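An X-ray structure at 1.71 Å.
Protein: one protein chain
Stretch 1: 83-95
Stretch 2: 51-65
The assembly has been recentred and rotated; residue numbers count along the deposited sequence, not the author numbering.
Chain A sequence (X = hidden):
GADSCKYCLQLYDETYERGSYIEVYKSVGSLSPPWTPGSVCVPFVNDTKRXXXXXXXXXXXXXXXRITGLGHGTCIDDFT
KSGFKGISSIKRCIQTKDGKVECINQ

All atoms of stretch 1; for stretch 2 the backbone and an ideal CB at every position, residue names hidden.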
# COMPACT_ATOMS: atom_id res chain seq x y z
N GLY A 83 6.91 2.51 -9.36
CA GLY A 83 6.23 3.26 -10.41
C GLY A 83 6.08 4.73 -10.15
O GLY A 83 6.06 5.53 -11.10
N PHE A 84 5.92 5.07 -8.85
CA PHE A 84 5.85 6.47 -8.38
C PHE A 84 6.30 6.54 -6.93
O PHE A 84 6.26 5.56 -6.16
CB PHE A 84 4.44 7.02 -8.51
CG PHE A 84 3.43 6.19 -7.81
CD1 PHE A 84 2.81 5.10 -8.44
CD2 PHE A 84 3.06 6.49 -6.50
CE1 PHE A 84 1.84 4.38 -7.78
CE2 PHE A 84 2.10 5.75 -5.85
CZ PHE A 84 1.51 4.70 -6.45
N LYS A 85 6.77 7.72 -6.56
CA LYS A 85 7.33 7.99 -5.23
C LYS A 85 6.32 8.43 -4.19
O LYS A 85 6.52 8.16 -2.98
CB LYS A 85 8.42 9.01 -5.32
CG LYS A 85 9.60 8.58 -6.16
CD LYS A 85 10.64 9.63 -6.28
CE LYS A 85 11.95 9.00 -6.86
NZ LYS A 85 12.89 10.15 -6.96
N GLY A 86 5.27 9.12 -4.63
CA GLY A 86 4.39 9.77 -3.69
C GLY A 86 3.01 9.23 -3.75
O GLY A 86 2.35 9.13 -4.83
N ILE A 87 2.53 8.78 -2.58
CA ILE A 87 1.21 8.11 -2.47
C ILE A 87 0.18 9.17 -2.06
O ILE A 87 0.35 9.87 -1.02
CB ILE A 87 1.24 7.05 -1.40
CG1 ILE A 87 2.36 6.02 -1.69
CG2 ILE A 87 -0.13 6.32 -1.33
CD1 ILE A 87 2.75 5.23 -0.46
N SER A 88 -0.87 9.29 -2.88
CA SER A 88 -1.96 10.24 -2.66
C SER A 88 -3.23 9.61 -2.13
O SER A 88 -4.06 10.34 -1.60
CB SER A 88 -2.27 11.10 -3.89
OG SER A 88 -1.23 12.03 -4.08
N SER A 89 -3.42 8.31 -2.33
CA SER A 89 -4.58 7.60 -1.70
C SER A 89 -4.22 6.14 -1.58
O SER A 89 -3.35 5.58 -2.31
CB SER A 89 -5.89 7.83 -2.42
OG SER A 89 -5.92 7.41 -3.80
N ILE A 90 -4.93 5.45 -0.73
CA ILE A 90 -4.61 4.09 -0.43
C ILE A 90 -5.93 3.36 -0.26
O ILE A 90 -6.78 3.83 0.54
CB ILE A 90 -3.81 3.96 0.91
CG1 ILE A 90 -2.41 4.68 0.84
CG2 ILE A 90 -3.70 2.48 1.28
CD1 ILE A 90 -1.73 4.81 2.17
N LYS A 91 -6.08 2.20 -0.89
CA LYS A 91 -7.31 1.39 -0.74
C LYS A 91 -6.99 0.03 -0.14
O LYS A 91 -6.07 -0.61 -0.56
CB LYS A 91 -8.08 1.21 -2.00
CG LYS A 91 -9.46 0.62 -1.77
CD LYS A 91 -10.30 0.59 -3.03
CE LYS A 91 -11.04 1.91 -3.15
NZ LYS A 91 -12.23 1.81 -4.04
N ARG A 92 -7.70 -0.31 0.92
CA ARG A 92 -7.61 -1.62 1.55
C ARG A 92 -8.66 -2.56 0.98
O ARG A 92 -9.86 -2.22 0.90
CB ARG A 92 -7.80 -1.51 3.07
CG ARG A 92 -7.73 -2.86 3.82
CD ARG A 92 -7.97 -2.71 5.33
NE ARG A 92 -8.10 -4.01 5.93
CZ ARG A 92 -8.46 -4.22 7.20
NH1 ARG A 92 -8.66 -3.21 8.05
NH2 ARG A 92 -8.62 -5.47 7.63
N CYS A 93 -8.17 -3.69 0.49
CA CYS A 93 -9.00 -4.67 -0.13
C CYS A 93 -8.77 -6.07 0.42
O CYS A 93 -8.01 -6.30 1.37
CB CYS A 93 -8.70 -4.65 -1.61
SG CYS A 93 -8.84 -2.98 -2.34
N ILE A 94 -9.44 -7.03 -0.24
CA ILE A 94 -9.37 -8.43 0.16
C ILE A 94 -8.97 -9.22 -1.03
O ILE A 94 -9.45 -8.96 -2.16
CB ILE A 94 -10.72 -8.93 0.69
CG1 ILE A 94 -10.99 -8.29 2.03
CG2 ILE A 94 -10.72 -10.46 0.84
CD1 ILE A 94 -12.44 -8.43 2.45
N GLN A 95 -8.06 -10.18 -0.85
CA GLN A 95 -7.73 -11.11 -1.92
C GLN A 95 -8.39 -12.45 -1.54
O GLN A 95 -8.11 -12.95 -0.45
CB GLN A 95 -6.23 -11.31 -2.00
CG GLN A 95 -5.81 -12.12 -3.20
CD GLN A 95 -4.32 -12.17 -3.33
OE1 GLN A 95 -3.61 -12.36 -2.33
NE2 GLN A 95 -3.82 -12.00 -4.56
N UNK A 51 -9.97 -12.19 4.84
CA UNK A 51 -9.15 -13.28 4.27
C UNK A 51 -7.67 -12.81 4.30
O UNK A 51 -7.07 -12.44 5.39
CB UNK A 51 -9.60 -13.63 2.85
N UNK A 52 -7.12 -12.71 3.09
CA UNK A 52 -5.82 -12.16 2.91
C UNK A 52 -6.00 -10.71 2.53
O UNK A 52 -6.72 -10.41 1.57
CB UNK A 52 -5.02 -12.93 1.86
N UNK A 53 -5.36 -9.79 3.29
CA UNK A 53 -5.39 -8.39 2.91
C UNK A 53 -4.66 -8.14 1.60
O UNK A 53 -3.73 -8.87 1.22
CB UNK A 53 -4.78 -7.53 4.02
N UNK A 54 -5.16 -7.16 0.85
CA UNK A 54 -4.47 -6.73 -0.38
C UNK A 54 -4.61 -5.22 -0.43
O UNK A 54 -5.69 -4.73 -0.19
CB UNK A 54 -5.04 -7.39 -1.63
N UNK A 55 -3.51 -4.50 -0.71
CA UNK A 55 -3.55 -3.05 -0.64
C UNK A 55 -3.19 -2.42 -1.97
O UNK A 55 -2.26 -2.86 -2.63
CB UNK A 55 -2.61 -2.54 0.45
N UNK A 56 -3.94 -1.41 -2.40
CA UNK A 56 -3.59 -0.59 -3.55
C UNK A 56 -3.16 0.81 -3.13
O UNK A 56 -3.82 1.51 -2.32
CB UNK A 56 -4.77 -0.51 -4.52
N UNK A 57 -2.03 1.23 -3.68
CA UNK A 57 -1.51 2.59 -3.51
C UNK A 57 -1.62 3.34 -4.82
O UNK A 57 -1.36 2.75 -5.88
CB UNK A 57 -0.06 2.57 -3.03
N UNK A 58 -2.04 4.60 -4.78
CA UNK A 58 -2.32 5.39 -5.91
C UNK A 58 -1.57 6.70 -5.89
O UNK A 58 -1.38 7.28 -4.80
CB UNK A 58 -3.83 5.63 -6.01
N UNK A 59 -1.16 7.24 -7.07
CA UNK A 59 -0.44 8.51 -7.07
C UNK A 59 -1.36 9.72 -7.26
O UNK A 59 -0.86 10.83 -7.35
CB UNK A 59 0.62 8.50 -8.17
N UNK A 60 -2.70 9.50 -7.24
CA UNK A 60 -3.62 10.64 -7.19
C UNK A 60 -4.67 10.33 -6.20
O UNK A 60 -4.70 9.25 -5.63
CB UNK A 60 -4.24 10.95 -8.55
N UNK A 61 -5.40 11.35 -5.82
CA UNK A 61 -6.47 11.17 -4.82
C UNK A 61 -7.67 10.37 -5.37
O UNK A 61 -7.83 10.13 -6.59
CB UNK A 61 -6.95 12.54 -4.33
N UNK A 62 -8.48 9.88 -4.44
CA UNK A 62 -9.70 9.21 -4.76
C UNK A 62 -9.51 7.99 -5.69
O UNK A 62 -10.34 7.70 -6.53
CB UNK A 62 -10.66 10.22 -5.40
N UNK A 63 -8.41 7.28 -5.44
CA UNK A 63 -8.18 5.95 -6.02
C UNK A 63 -8.10 6.09 -7.52
O UNK A 63 -8.65 5.29 -8.26
CB UNK A 63 -9.28 4.96 -5.63
N UNK A 64 -7.33 7.08 -7.94
CA UNK A 64 -7.06 7.24 -9.34
C UNK A 64 -5.56 7.40 -9.54
O UNK A 64 -4.79 7.58 -8.61
CB UNK A 64 -7.83 8.43 -9.91
N UNK A 65 -5.17 7.40 -10.81
CA UNK A 65 -3.74 7.56 -11.13
C UNK A 65 -3.01 6.23 -11.26
O UNK A 65 -3.63 5.18 -11.53
CB UNK A 65 -3.06 8.41 -10.05

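The strand 52-58 of stretch 2 pairs antiparallel with the strand 89-95. At position 51 CA-to-CB points toward stretch 1, the ideal CB 3.7 Å from Q95 O; a flexible chain that can turn outward would suit. It is E51, whose end leads away.

Position 52 pairs with Q95 and shares its face, so polar or long side chains fit. R52 lays one guanidinium face against Q95 OE1, and R52 NE forms a salt bridge with E51 OE2 (3.5 Å), while Q95 N donates to R52 O (2.8 Å).

At position 53 CB points away, phi is -66°, and the backbone N is not needed by stretch 1, which permits proline among many others. It is P53; its O and Q95 OE1 share a water.

Position 54 lies beside C93 and Q95, with its ideal CB 4.1 Å from Q95 CB; a broad aliphatic or aromatic group would suit. Y54 lies beside Q95, its CD2 4.1 Å from Q95 NE2, while its backbone N and O hydrogen-bond to C93 O (3.0 Å) and N (2.8 Å).

Position 55 faces the side of I90 and R92, whose aliphatic carbons invite a large apolar residue. W55 receives R92 CB over its six-membered ring (3.7 Å to the centroid) and meets I90 CG2 at its edge, CE3 lying 3.5 Å from that atom.

Position 56 returns to the face of K91 and C93; aromatic or aliphatic residues suit. Y56 brings its ring edge to the sulfur (CD2 to C93 SG, 3.9 Å), and its backbone N and O both bond K91.

Position 57 looks into an apolar pocket of F84, I87 and I90, calling for a branched aliphatic. L57 reaches I87 CD1 with CD1 (4.0 Å) and I90 CG1 with CD2 (4.1 Å).

At position 58 the ideal CB is 3.5 Å from S89 OG, and K91 CB lies further along this face; a flat apolar group is plausible. F58 places its ring edge by K91 CB (CE1, 4.0 Å), and its O accepts from S88 N (2.8 Å).

Position 59 points sideways, with its CB near the F84 ring; small or polar residues fit. D59 sets CB over that ring, 3.7 Å from its centroid.

Positions 60 and 61 point away and tolerate much: N60 OD1 accepts from V61 N (2.7 Å), and V61 brushes S88. Position 62 points away at phi 58° and psi 37°, which favours glycine, asparagine or aspartate; it is N62.

Position 63 also has positive phi, but its CB is 4.3 Å from K91 CE, favouring an aromatic. Y63 takes CE over its ring face, with K91 NZ in an off-centre cation-pi contact; Y63 N donates to S89 OG (3.0 Å).

Position 64 is unconstrained by stretch 1; it is T64. Position 65, at phi 93° and psi -162°, calls for glycine: G65.

Stretch 2, residues 51-65: ERPYWYLFDNVNYTG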
# COMPACT_ATOMS: atom_id res chain seq x y z
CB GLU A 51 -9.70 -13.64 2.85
CG GLU A 51 -9.03 -14.77 2.06
CD GLU A 51 -8.64 -16.02 2.88
OE1 GLU A 51 -9.28 -16.33 3.92
OE2 GLU A 51 -7.67 -16.71 2.48
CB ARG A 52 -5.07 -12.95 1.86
CG ARG A 52 -5.03 -14.45 2.22
CD ARG A 52 -4.57 -15.33 1.09
NE ARG A 52 -5.57 -15.45 0.04
CZ ARG A 52 -5.28 -15.77 -1.23
NH1 ARG A 52 -4.03 -15.98 -1.62
NH2 ARG A 52 -6.26 -15.86 -2.11
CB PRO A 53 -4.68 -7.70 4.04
CG PRO A 53 -3.82 -8.74 4.66
CD PRO A 53 -4.57 -10.01 4.50
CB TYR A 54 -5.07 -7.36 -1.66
CG TYR A 54 -4.16 -7.18 -2.85
CD1 TYR A 54 -4.21 -6.02 -3.62
CD2 TYR A 54 -3.29 -8.16 -3.24
CE1 TYR A 54 -3.35 -5.81 -4.67
CE2 TYR A 54 -2.43 -7.99 -4.30
CZ TYR A 54 -2.49 -6.80 -5.04
OH TYR A 54 -1.64 -6.61 -6.07
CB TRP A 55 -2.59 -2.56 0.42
CG TRP A 55 -2.97 -2.90 1.84
CD1 TRP A 55 -2.76 -4.10 2.53
CD2 TRP A 55 -3.64 -2.02 2.75
NE1 TRP A 55 -3.28 -4.00 3.83
CE2 TRP A 55 -3.78 -2.75 4.02
CE3 TRP A 55 -4.09 -0.68 2.68
CZ2 TRP A 55 -4.33 -2.14 5.12
CZ3 TRP A 55 -4.64 -0.11 3.83
CH2 TRP A 55 -4.75 -0.86 5.00
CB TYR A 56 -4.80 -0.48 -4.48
CG TYR A 56 -5.02 -1.71 -5.33
CD1 TYR A 56 -4.06 -2.09 -6.25
CD2 TYR A 56 -6.18 -2.49 -5.18
CE1 TYR A 56 -4.27 -3.21 -7.05
CE2 TYR A 56 -6.33 -3.63 -5.96
CZ TYR A 56 -5.40 -3.90 -6.91
OH TYR A 56 -5.59 -5.03 -7.70
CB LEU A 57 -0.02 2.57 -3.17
CG LEU A 57 0.45 1.55 -2.18
CD1 LEU A 57 1.93 1.61 -1.88
CD2 LEU A 57 -0.28 1.67 -0.95
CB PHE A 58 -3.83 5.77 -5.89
CG PHE A 58 -4.73 4.59 -6.01
CD1 PHE A 58 -5.13 3.90 -4.87
CD2 PHE A 58 -5.25 4.18 -7.27
CE1 PHE A 58 -6.02 2.86 -4.96
CE2 PHE A 58 -6.10 3.10 -7.36
CZ PHE A 58 -6.45 2.41 -6.22
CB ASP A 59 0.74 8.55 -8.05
CG ASP A 59 0.32 8.91 -9.50
OD1 ASP A 59 -0.85 8.73 -9.90
OD2 ASP A 59 1.23 9.39 -10.25
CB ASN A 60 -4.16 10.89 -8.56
CG ASN A 60 -4.72 12.27 -8.73
OD1 ASN A 60 -4.76 13.10 -7.83
ND2 ASN A 60 -5.11 12.54 -9.96
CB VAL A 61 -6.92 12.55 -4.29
CG1 VAL A 61 -5.77 13.33 -3.67
CG2 VAL A 61 -7.62 13.31 -5.41
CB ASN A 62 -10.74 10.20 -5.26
CG ASN A 62 -11.07 11.28 -4.19
OD1 ASN A 62 -11.01 11.04 -2.99
ND2 ASN A 62 -11.32 12.45 -4.66
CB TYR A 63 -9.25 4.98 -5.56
CG TYR A 63 -9.56 5.14 -4.07
CD1 TYR A 63 -8.56 4.90 -3.11
CD2 TYR A 63 -10.81 5.52 -3.65
CE1 TYR A 63 -8.82 5.09 -1.76
CE2 TYR A 63 -11.08 5.74 -2.25
CZ TYR A 63 -10.09 5.51 -1.34
OH TYR A 63 -10.28 5.61 0.01
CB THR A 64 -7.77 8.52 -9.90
OG1 THR A 64 -7.17 9.72 -9.33
CG2 THR A 64 -9.28 8.49 -9.68
O HOH W 1 -2.87 -10.89 -0.34
O HOH W 2 0.97 11.43 -5.52
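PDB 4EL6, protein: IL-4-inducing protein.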